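Local atomic coordinates of uncharacterized protein (Anabaena variabilis, PDB entry 3OT2), a protein that is of unknown function but, as a DUF820 (Uma2-like) member of the PD-(D/E)XK clan, is probably a nuclease related to restriction endonucleases. Residues 136-148 with 175-187. Numbering follows the deposited sequence.
Sequences MGWLIDPDEQTVF and LHLSIKDLFSWLL. With ACT (acetate ion), chain C; EDO (1,2-ethanediol), chain L.
The ring of Phe-183 lies flat under the turn that links strands 136-141 and 146-148, with Gln-145 CA centred over one face in a CH-pi contact, 3.5 Å from the ring centroid and 11° off its normal. With CG anti to its own carbonyl carbon (chi1 -61°), Phe-183 sends the ring up from the helix, and the ring reaches Ile-140, whose CG2 comes within 3.6 Å of Phe-183 CE1. A flat aromatic suits this place because the turn offers it mostly backbone: Gln-145 C is 3.4 Å from Phe-183 CE2. The Gln-145 side chain runs past the ring in the opposite direction, its CB and CG passing the CG-CD2 side of the ring, and its amide plane 39° from the ring plane. Pro-142 to Gln-145 form a type I turn closed by a G1 bulge, where Gln-145 and Thr-146 together pair with the single residue Asp-141 on the neighbouring strand. The hairpin belongs to the mixed sheet of a putative restriction-endonuclease-like fold, and helix 179-183, near the C-terminus, packs on the sheet face that helix 40-57 also covers. Replacing Phe-183 with alanine would probably open a gap beneath the turn and leave Gln-145 CA and Ile-140 CG2 without the ring they rest on. Further along, the branched Val-147 sends CG2 to Leu-182 CD1 at 3.6 Å and to Ile-179 CD1 at 3.9 Å. Trp-138 is broad enough to span to Leu-177, whose CD2 meets the indole edge at CH2, 3.9 Å away, while the buried indole NE1 is satisfied by Pro-167 O.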
HETATM    1  N   MSE A 136     -13.905  -5.892   3.682  1.00 24.56           N
HETATM    2  CA  MSE A 136     -12.512  -6.284   3.471  1.00 22.68           C
HETATM    3  C   MSE A 136     -12.044  -5.978   2.067  1.00 28.01           C
HETATM    4  O   MSE A 136     -12.794  -6.116   1.102  1.00 25.88           O
HETATM    5  CB  MSE A 136     -12.328  -7.806   3.745  1.00 22.80           C
HETATM    6  CG  MSE A 136     -10.855  -8.265   3.606  1.00 25.14           C
HETATM    7 SE   MSE A 136     -10.620 -10.141   4.032  0.75 27.52          SE
HETATM    8  CE  MSE A 136     -10.720 -10.039   5.976  1.00 25.72           C
ATOM      9  N   GLY A 137     -10.774  -5.616   1.972  1.00 25.04           N
ATOM     10  CA  GLY A 137     -10.087  -5.442   0.705  1.00 24.24           C
ATOM     11  C   GLY A 137      -8.909  -6.388   0.636  1.00 28.34           C
ATOM     12  O   GLY A 137      -8.236  -6.622   1.643  1.00 27.17           O
ATOM     13  N   TRP A 138      -8.690  -6.988  -0.539  1.00 26.29           N
ATOM     14  CA  TRP A 138      -7.515  -7.789  -0.849  1.00 26.17           C
ATOM     15  C   TRP A 138      -6.741  -7.134  -1.965  1.00 29.66           C
ATOM     16  O   TRP A 138      -7.322  -6.831  -3.010  1.00 30.01           O
ATOM     17  CB  TRP A 138      -7.892  -9.213  -1.335  1.00 24.54           C
ATOM     18  CG  TRP A 138      -8.101 -10.285  -0.298  1.00 25.30           C
ATOM     19  CD1 TRP A 138      -8.273 -10.135   1.045  1.00 27.97           C
ATOM     20  CD2 TRP A 138      -8.255 -11.677  -0.574  1.00 25.04           C
ATOM     21  NE1 TRP A 138      -8.449 -11.363   1.638  1.00 28.15           N
ATOM     22  CE2 TRP A 138      -8.430 -12.333   0.663  1.00 29.32           C
ATOM     23  CE3 TRP A 138      -8.196 -12.447  -1.754  1.00 26.15           C
ATOM     24  CZ2 TRP A 138      -8.552 -13.728   0.760  1.00 28.79           C
ATOM     25  CZ3 TRP A 138      -8.309 -13.826  -1.660  1.00 28.96           C
ATOM     26  CH2 TRP A 138      -8.490 -14.454  -0.414  1.00 29.97           C
ATOM     27  N   LEU A 139      -5.440  -6.939  -1.768  1.00 26.01           N
ATOM     28  CA  LEU A 139      -4.558  -6.467  -2.828  0.50 26.35           C
ATOM     29  C   LEU A 139      -3.584  -7.606  -3.077  1.00 29.77           C
ATOM     30  O   LEU A 139      -2.729  -7.892  -2.233  1.00 30.51           O
ATOM     31  CB  LEU A 139      -3.847  -5.129  -2.510  0.50 26.67           C
ATOM     32  CG  LEU A 139      -2.795  -4.672  -3.549  0.50 31.75           C
ATOM     33  CD1 LEU A 139      -3.351  -4.673  -4.956  0.50 30.52           C
ATOM     34  CD2 LEU A 139      -2.255  -3.312  -3.207  0.50 34.63           C
ATOM     35  N   ILE A 140      -3.780  -8.312  -4.187  1.00 26.04           N
ATOM     36  CA  ILE A 140      -2.962  -9.468  -4.577  1.00 26.74           C
ATOM     37  C   ILE A 140      -1.838  -8.988  -5.486  1.00 31.05           C
ATOM     38  O   ILE A 140      -2.091  -8.309  -6.481  1.00 31.59           O
ATOM     39  CB  ILE A 140      -3.812 -10.584  -5.273  1.00 28.45           C
ATOM     40  CG1 ILE A 140      -4.919 -11.118  -4.338  1.00 28.81           C
ATOM     41  CG2 ILE A 140      -2.889 -11.731  -5.821  1.00 28.48           C
ATOM     42  CD1 ILE A 140      -5.971 -12.012  -5.018  1.00 31.35           C
ATOM     43  N   ASP A 141      -0.601  -9.332  -5.131  1.00 27.91           N
ATOM     44  CA  ASP A 141       0.580  -8.990  -5.921  1.00 28.99           C
ATOM     45  C   ASP A 141       1.185 -10.298  -6.456  1.00 33.32           C
ATOM     46  O   ASP A 141       1.949 -10.940  -5.733  1.00 33.01           O
ATOM     47  CB  ASP A 141       1.598  -8.196  -5.079  1.00 31.36           C
ATOM     48  CG  ASP A 141       2.844  -7.785  -5.853  1.00 37.19           C
ATOM     49  OD1 ASP A 141       3.123  -8.392  -6.913  1.00 38.22           O
ATOM     50  OD2 ASP A 141       3.497  -6.827  -5.441  1.00 42.12           O
ATOM     51  N   PRO A 142       0.845 -10.721  -7.693  1.00 31.49           N
ATOM     52  CA  PRO A 142       1.360 -12.017  -8.202  1.00 33.14           C
ATOM     53  C   PRO A 142       2.879 -12.098  -8.209  1.00 40.43           C
ATOM     54  O   PRO A 142       3.412 -13.097  -7.729  1.00 39.10           O
ATOM     55  CB  PRO A 142       0.786 -12.104  -9.622  1.00 34.28           C
ATOM     56  CG  PRO A 142      -0.491 -11.302  -9.524  1.00 35.57           C
ATOM     57  CD  PRO A 142      -0.105 -10.121  -8.647  1.00 31.60           C
ATOM     58  N   ASP A 143       3.572 -11.027  -8.655  1.00 39.88           N
ATOM     59  CA  ASP A 143       5.023 -11.019  -8.719  1.00 42.60           C
ATOM     60  C   ASP A 143       5.678 -11.247  -7.368  1.00 46.06           C
ATOM     61  O   ASP A 143       6.677 -11.957  -7.301  1.00 47.58           O
ATOM     62  CB  ASP A 143       5.554  -9.708  -9.334  1.00 45.40           C
ATOM     63  CG  ASP A 143       5.335  -9.544 -10.837  1.00 54.19           C
ATOM     64  OD1 ASP A 143       4.985 -10.545 -11.510  1.00 54.77           O
ATOM     65  OD2 ASP A 143       5.489  -8.412 -11.331  1.00 61.79           O
ATOM     66  N   GLU A 144       5.142 -10.650  -6.305  1.00 40.54           N
ATOM     67  CA  GLU A 144       5.719 -10.799  -4.977  1.00 39.72           C
ATOM     68  C   GLU A 144       5.050 -11.919  -4.200  1.00 40.68           C
ATOM     69  O   GLU A 144       5.391 -12.106  -3.035  1.00 41.18           O
ATOM     70  CB  GLU A 144       5.608  -9.477  -4.192  1.00 40.91           C
ATOM     71  CG  GLU A 144       6.358  -8.321  -4.834  1.00 51.67           C
ATOM     72  CD  GLU A 144       7.768  -8.060  -4.351  1.00 65.06           C
ATOM     73  OE1 GLU A 144       8.258  -8.811  -3.478  1.00 62.52           O
ATOM     74  OE2 GLU A 144       8.377  -7.081  -4.838  1.00 57.20           O
ATOM     75  N   GLN A 145       4.064 -12.626  -4.805  1.00 35.04           N
ATOM     76  CA  GLN A 145       3.285 -13.710  -4.153  1.00 32.96           C
ATOM     77  C   GLN A 145       2.854 -13.245  -2.751  1.00 36.12           C
ATOM     78  O   GLN A 145       3.081 -13.901  -1.734  1.00 35.18           O
ATOM     79  CB  GLN A 145       4.079 -15.027  -4.110  1.00 35.18           C
ATOM     80  CG  GLN A 145       4.354 -15.577  -5.517  1.00 42.82           C
ATOM     81  CD  GLN A 145       5.173 -16.841  -5.518  1.00 60.71           C
ATOM     82  OE1 GLN A 145       4.966 -17.752  -4.721  1.00 60.56           O
ATOM     83  NE2 GLN A 145       6.078 -16.948  -6.461  1.00 52.98           N
ATOM     84  N   THR A 146       2.249 -12.060  -2.718  1.00 32.70           N
ATOM     85  CA  THR A 146       1.850 -11.405  -1.502  1.00 31.74           C
ATOM     86  C   THR A 146       0.410 -10.963  -1.604  1.00 34.08           C
ATOM     87  O   THR A 146      -0.069 -10.615  -2.688  1.00 32.03           O
ATOM     88  CB  THR A 146       2.789 -10.178  -1.263  1.00 38.63           C
ATOM     89  OG1 THR A 146       4.122 -10.646  -1.028  1.00 39.97           O
ATOM     90  CG2 THR A 146       2.337  -9.278  -0.081  1.00 35.53           C
ATOM     91  N   VAL A 147      -0.283 -11.004  -0.470  1.00 29.88           N
ATOM     92  CA  VAL A 147      -1.624 -10.451  -0.362  1.00 27.96           C
ATOM     93  C   VAL A 147      -1.627  -9.431   0.781  1.00 31.10           C
ATOM     94  O   VAL A 147      -1.241  -9.762   1.907  1.00 30.92           O
ATOM     95  CB  VAL A 147      -2.768 -11.490  -0.209  1.00 28.94           C
ATOM     96  CG1 VAL A 147      -4.123 -10.780  -0.203  1.00 27.58           C
ATOM     97  CG2 VAL A 147      -2.719 -12.532  -1.337  1.00 28.64           C
ATOM     98  N   PHE A 148      -2.074  -8.199   0.488  1.00 27.02           N
ATOM     99  CA  PHE A 148      -2.314  -7.195   1.524  1.00 26.67           C
ATOM    100  C   PHE A 148      -3.777  -7.267   1.859  1.00 30.54           C
ATOM    101  O   PHE A 148      -4.614  -7.293   0.945  1.00 29.00           O
ATOM    102  CB  PHE A 148      -1.933  -5.777   1.081  1.00 29.01           C
ATOM    103  CG  PHE A 148      -0.461  -5.529   0.874  1.00 33.43           C
ATOM    104  CD1 PHE A 148       0.406  -5.452   1.953  1.00 37.71           C
ATOM    105  CD2 PHE A 148       0.058  -5.369  -0.405  1.00 38.37           C
ATOM    106  CE1 PHE A 148       1.773  -5.191   1.761  1.00 40.05           C
ATOM    107  CE2 PHE A 148       1.424  -5.078  -0.592  1.00 42.82           C
ATOM    108  CZ  PHE A 148       2.264  -4.993   0.495  1.00 40.15           C
ATOM    109  N   LEU A 175     -14.028 -20.652   3.308  1.00 33.33           N
ATOM    110  CA  LEU A 175     -12.919 -20.619   2.351  1.00 33.41           C
ATOM    111  C   LEU A 175     -11.585 -20.598   3.088  1.00 37.15           C
ATOM    112  O   LEU A 175     -11.284 -19.626   3.790  1.00 35.38           O
ATOM    113  CB  LEU A 175     -13.023 -19.407   1.407  1.00 31.52           C
ATOM    114  CG  LEU A 175     -11.865 -19.231   0.398  1.00 35.16           C
ATOM    115  CD1 LEU A 175     -11.689 -20.505  -0.483  1.00 35.26           C
ATOM    116  CD2 LEU A 175     -12.060 -17.985  -0.449  1.00 34.00           C
ATOM    117  N   HIS A 176     -10.779 -21.650   2.905  1.00 35.11           N
ATOM    118  CA  HIS A 176      -9.445 -21.729   3.517  1.00 36.12           C
ATOM    119  C   HIS A 176      -8.431 -21.708   2.410  1.00 37.64           C
ATOM    120  O   HIS A 176      -8.131 -22.743   1.818  1.00 37.17           O
ATOM    121  CB  HIS A 176      -9.293 -22.985   4.397  1.00 40.94           C
ATOM    122  CG  HIS A 176     -10.336 -23.090   5.453  1.00 47.29           C
ATOM    123  ND1 HIS A 176     -10.465 -22.129   6.438  1.00 49.86           N
ATOM    124  CD2 HIS A 176     -11.294 -24.027   5.621  1.00 52.30           C
ATOM    125  CE1 HIS A 176     -11.483 -22.517   7.181  1.00 50.95           C
ATOM    126  NE2 HIS A 176     -12.010 -23.654   6.727  1.00 52.73           N
ATOM    127  N   LEU A 177      -7.952 -20.508   2.077  1.00 33.25           N
ATOM    128  CA  LEU A 177      -7.037 -20.328   0.963  1.00 31.86           C
ATOM    129  C   LEU A 177      -5.651 -19.937   1.438  1.00 34.96           C
ATOM    130  O   LEU A 177      -5.473 -18.870   2.031  1.00 33.44           O
ATOM    131  CB  LEU A 177      -7.609 -19.265  -0.002  1.00 30.10           C
ATOM    132  CG  LEU A 177      -6.819 -19.023  -1.289  1.00 32.67           C
ATOM    133  CD1 LEU A 177      -6.935 -20.234  -2.210  1.00 34.13           C
ATOM    134  CD2 LEU A 177      -7.313 -17.789  -1.987  1.00 31.05           C
ATOM    135  N   SER A 178      -4.665 -20.810   1.185  1.00 32.75           N
ATOM    136  CA  SER A 178      -3.286 -20.507   1.543  1.00 32.22           C
ATOM    137  C   SER A 178      -2.644 -19.663   0.451  1.00 33.99           C
ATOM    138  O   SER A 178      -3.137 -19.650  -0.680  1.00 31.96           O
ATOM    139  CB  SER A 178      -2.483 -21.785   1.757  1.00 36.22           C
ATOM    140  OG  SER A 178      -2.324 -22.494   0.538  1.00 40.57           O
ATOM    141  N   ILE A 179      -1.525 -19.004   0.773  1.00 31.36           N
ATOM    142  CA  ILE A 179      -0.717 -18.230  -0.184  1.00 29.83           C
ATOM    143  C   ILE A 179      -0.255 -19.179  -1.315  1.00 36.61           C
ATOM    144  O   ILE A 179      -0.424 -18.858  -2.498  1.00 35.55           O
ATOM    145  CB  ILE A 179       0.471 -17.543   0.564  1.00 31.65           C
ATOM    146  CG1 ILE A 179      -0.028 -16.339   1.415  1.00 30.50           C
ATOM    147  CG2 ILE A 179       1.652 -17.128  -0.363  1.00 30.84           C
ATOM    148  CD1 ILE A 179      -0.548 -15.070   0.580  1.00 30.86           C
ATOM    149  N   LYS A 180       0.251 -20.372  -0.945  1.00 36.15           N
ATOM    150  CA  LYS A 180       0.749 -21.371  -1.898  1.00 37.99           C
ATOM    151  C   LYS A 180      -0.373 -21.792  -2.880  1.00 40.28           C
ATOM    152  O   LYS A 180      -0.116 -21.859  -4.083  1.00 38.92           O
ATOM    153  CB  LYS A 180       1.374 -22.551  -1.142  1.00 43.11           C
ATOM    154  CG  LYS A 180       1.000 -23.968  -1.573  1.00 69.85           C
ATOM    155  CD  LYS A 180       2.038 -24.991  -1.123  1.00 86.88           C
ATOM    156  CE  LYS A 180       2.073 -25.230   0.371  1.00101.90           C
ATOM    157  NZ  LYS A 180       1.119 -26.292   0.830  1.00109.03           N
ATOM    158  N   ASP A 181      -1.614 -21.976  -2.385  1.00 35.99           N
ATOM    159  CA  ASP A 181      -2.760 -22.349  -3.219  1.00 36.30           C
ATOM    160  C   ASP A 181      -3.112 -21.240  -4.193  1.00 38.65           C
ATOM    161  O   ASP A 181      -3.362 -21.519  -5.366  1.00 38.42           O
ATOM    162  CB  ASP A 181      -4.006 -22.694  -2.369  1.00 38.63           C
ATOM    163  CG  ASP A 181      -3.959 -24.031  -1.638  1.00 59.41           C
ATOM    164  OD1 ASP A 181      -3.147 -24.896  -2.028  1.00 62.73           O
ATOM    165  OD2 ASP A 181      -4.738 -24.204  -0.669  1.00 68.69           O
ATOM    166  N   LEU A 182      -3.143 -19.989  -3.709  1.00 34.06           N
ATOM    167  CA  LEU A 182      -3.476 -18.844  -4.538  1.00 33.44           C
ATOM    168  C   LEU A 182      -2.515 -18.710  -5.723  1.00 36.94           C
ATOM    169  O   LEU A 182      -2.960 -18.620  -6.861  1.00 35.60           O
ATOM    170  CB  LEU A 182      -3.420 -17.556  -3.691  1.00 33.83           C
ATOM    171  CG  LEU A 182      -4.364 -16.400  -4.051  1.00 37.97           C
ATOM    172  CD1 LEU A 182      -4.236 -15.295  -3.025  1.00 36.87           C
ATOM    173  CD2 LEU A 182      -4.084 -15.829  -5.414  1.00 43.81           C
ATOM    174  N   PHE A 183      -1.208 -18.662  -5.457  1.00 34.80           N
ATOM    175  CA  PHE A 183      -0.226 -18.422  -6.510  1.00 34.75           C
ATOM    176  C   PHE A 183       0.081 -19.694  -7.340  1.00 41.00           C
ATOM    177  O   PHE A 183       0.642 -19.575  -8.427  1.00 42.67           O
ATOM    178  CB  PHE A 183       1.028 -17.722  -5.946  1.00 35.17           C
ATOM    179  CG  PHE A 183       0.614 -16.378  -5.360  1.00 33.34           C
ATOM    180  CD1 PHE A 183       0.214 -15.334  -6.185  1.00 33.78           C
ATOM    181  CD2 PHE A 183       0.527 -16.192  -3.980  1.00 32.78           C
ATOM    182  CE1 PHE A 183      -0.257 -14.124  -5.644  1.00 31.91           C
ATOM    183  CE2 PHE A 183       0.054 -14.980  -3.441  1.00 32.90           C
ATOM    184  CZ  PHE A 183      -0.341 -13.958  -4.277  1.00 29.96           C
ATOM    185  N   SER A 184      -0.433 -20.867  -6.931  1.00 38.96           N
ATOM    186  CA  SER A 184      -0.331 -22.089  -7.742  1.00 41.04           C
ATOM    187  C   SER A 184      -1.247 -21.963  -8.985  1.00 47.52           C
ATOM    188  O   SER A 184      -1.093 -22.711  -9.961  1.00 48.61           O
ATOM    189  CB  SER A 184      -0.710 -23.330  -6.930  1.00 42.85           C
ATOM    190  OG  SER A 184      -2.118 -23.431  -6.769  1.00 46.05           O
ATOM    191  N   TRP A 185      -2.208 -21.014  -8.943  1.00 42.52           N
ATOM    192  CA  TRP A 185      -3.127 -20.777 -10.057  1.00 43.01           C
ATOM    193  C   TRP A 185      -2.386 -20.185 -11.265  1.00 48.54           C
ATOM    194  O   TRP A 185      -2.975 -20.089 -12.344  1.00 48.99           O
ATOM    195  CB  TRP A 185      -4.279 -19.854  -9.630  1.00 41.07           C
ATOM    196  CG  TRP A 185      -5.116 -20.378  -8.488  1.00 41.86           C
ATOM    197  CD1 TRP A 185      -5.275 -21.681  -8.103  1.00 46.00           C
ATOM    198  CD2 TRP A 185      -5.958 -19.597  -7.624  1.00 40.25           C
ATOM    199  NE1 TRP A 185      -6.150 -21.756  -7.038  1.00 45.52           N
ATOM    200  CE2 TRP A 185      -6.583 -20.492  -6.726  1.00 44.96           C
ATOM    201  CE3 TRP A 185      -6.274 -18.229  -7.548  1.00 40.34           C
ATOM    202  CZ2 TRP A 185      -7.517 -20.066  -5.776  1.00 43.35           C
ATOM    203  CZ3 TRP A 185      -7.168 -17.799  -6.572  1.00 41.09           C
ATOM    204  CH2 TRP A 185      -7.772 -18.710  -5.694  1.00 41.98           C
ATOM    205  N   LEU A 186      -1.089 -19.832 -11.089  1.00 44.87           N
ATOM    206  CA  LEU A 186      -0.203 -19.333 -12.135  1.00 45.79           C
ATOM    207  C   LEU A 186       0.455 -20.479 -12.901  1.00 52.72           C
ATOM    208  O   LEU A 186       0.997 -20.268 -14.001  1.00 52.78           O
ATOM    209  CB  LEU A 186       0.887 -18.437 -11.523  1.00 45.51           C
ATOM    210  CG  LEU A 186       0.420 -17.106 -10.897  1.00 47.35           C
ATOM    211  CD1 LEU A 186       1.601 -16.343 -10.275  1.00 46.95           C
ATOM    212  CD2 LEU A 186      -0.277 -16.226 -11.914  1.00 48.83           C
ATOM    213  N   LEU A 187       0.432 -21.688 -12.306  1.00 50.54           N
ATOM    214  CA  LEU A 187       1.055 -22.896 -12.863  1.00 60.32           C
ATOM    215  C   LEU A 187       0.198 -23.545 -13.942  1.00 49.83           C
ATOM    216  O   LEU A 187      -1.039 -23.440 -13.884  1.00 57.05           O
ATOM    217  CB  LEU A 187       1.367 -23.930 -11.759  1.00 61.70           C
ATOM    218  CG  LEU A 187       2.142 -23.428 -10.515  1.00 67.83           C
ATOM    219  CD1 LEU A 187       2.226 -24.520  -9.468  1.00 68.80           C
ATOM    220  CD2 LEU A 187       3.560 -22.887 -10.880  1.00 72.93           C
ATOM    221  OXT LEU A 187       0.779 -24.175 -14.843  1.00 52.62           O
TER
HETATM  222  C   ACT C 187       2.821  -7.505 -10.078  1.00 45.01           C
HETATM  223  O   ACT C 187       2.501  -8.666  -9.884  1.00 41.37           O
HETATM  224  OXT ACT C 187       3.428  -6.852  -9.167  1.00 46.50           O
HETATM  225  CH3 ACT C 187       2.565  -6.910 -11.441  1.00 45.26           C
HETATM  226  C1  EDO L 195      10.097  -9.470  -0.296  1.00 61.82           C
HETATM  227  O1  EDO L 195      10.508  -9.921   1.003  1.00 66.64           O
HETATM  228  C2  EDO L 195       9.493  -8.078  -0.183  1.00 56.73           C
HETATM  229  O2  EDO L 195       8.255  -8.050  -0.919  1.00 56.73           O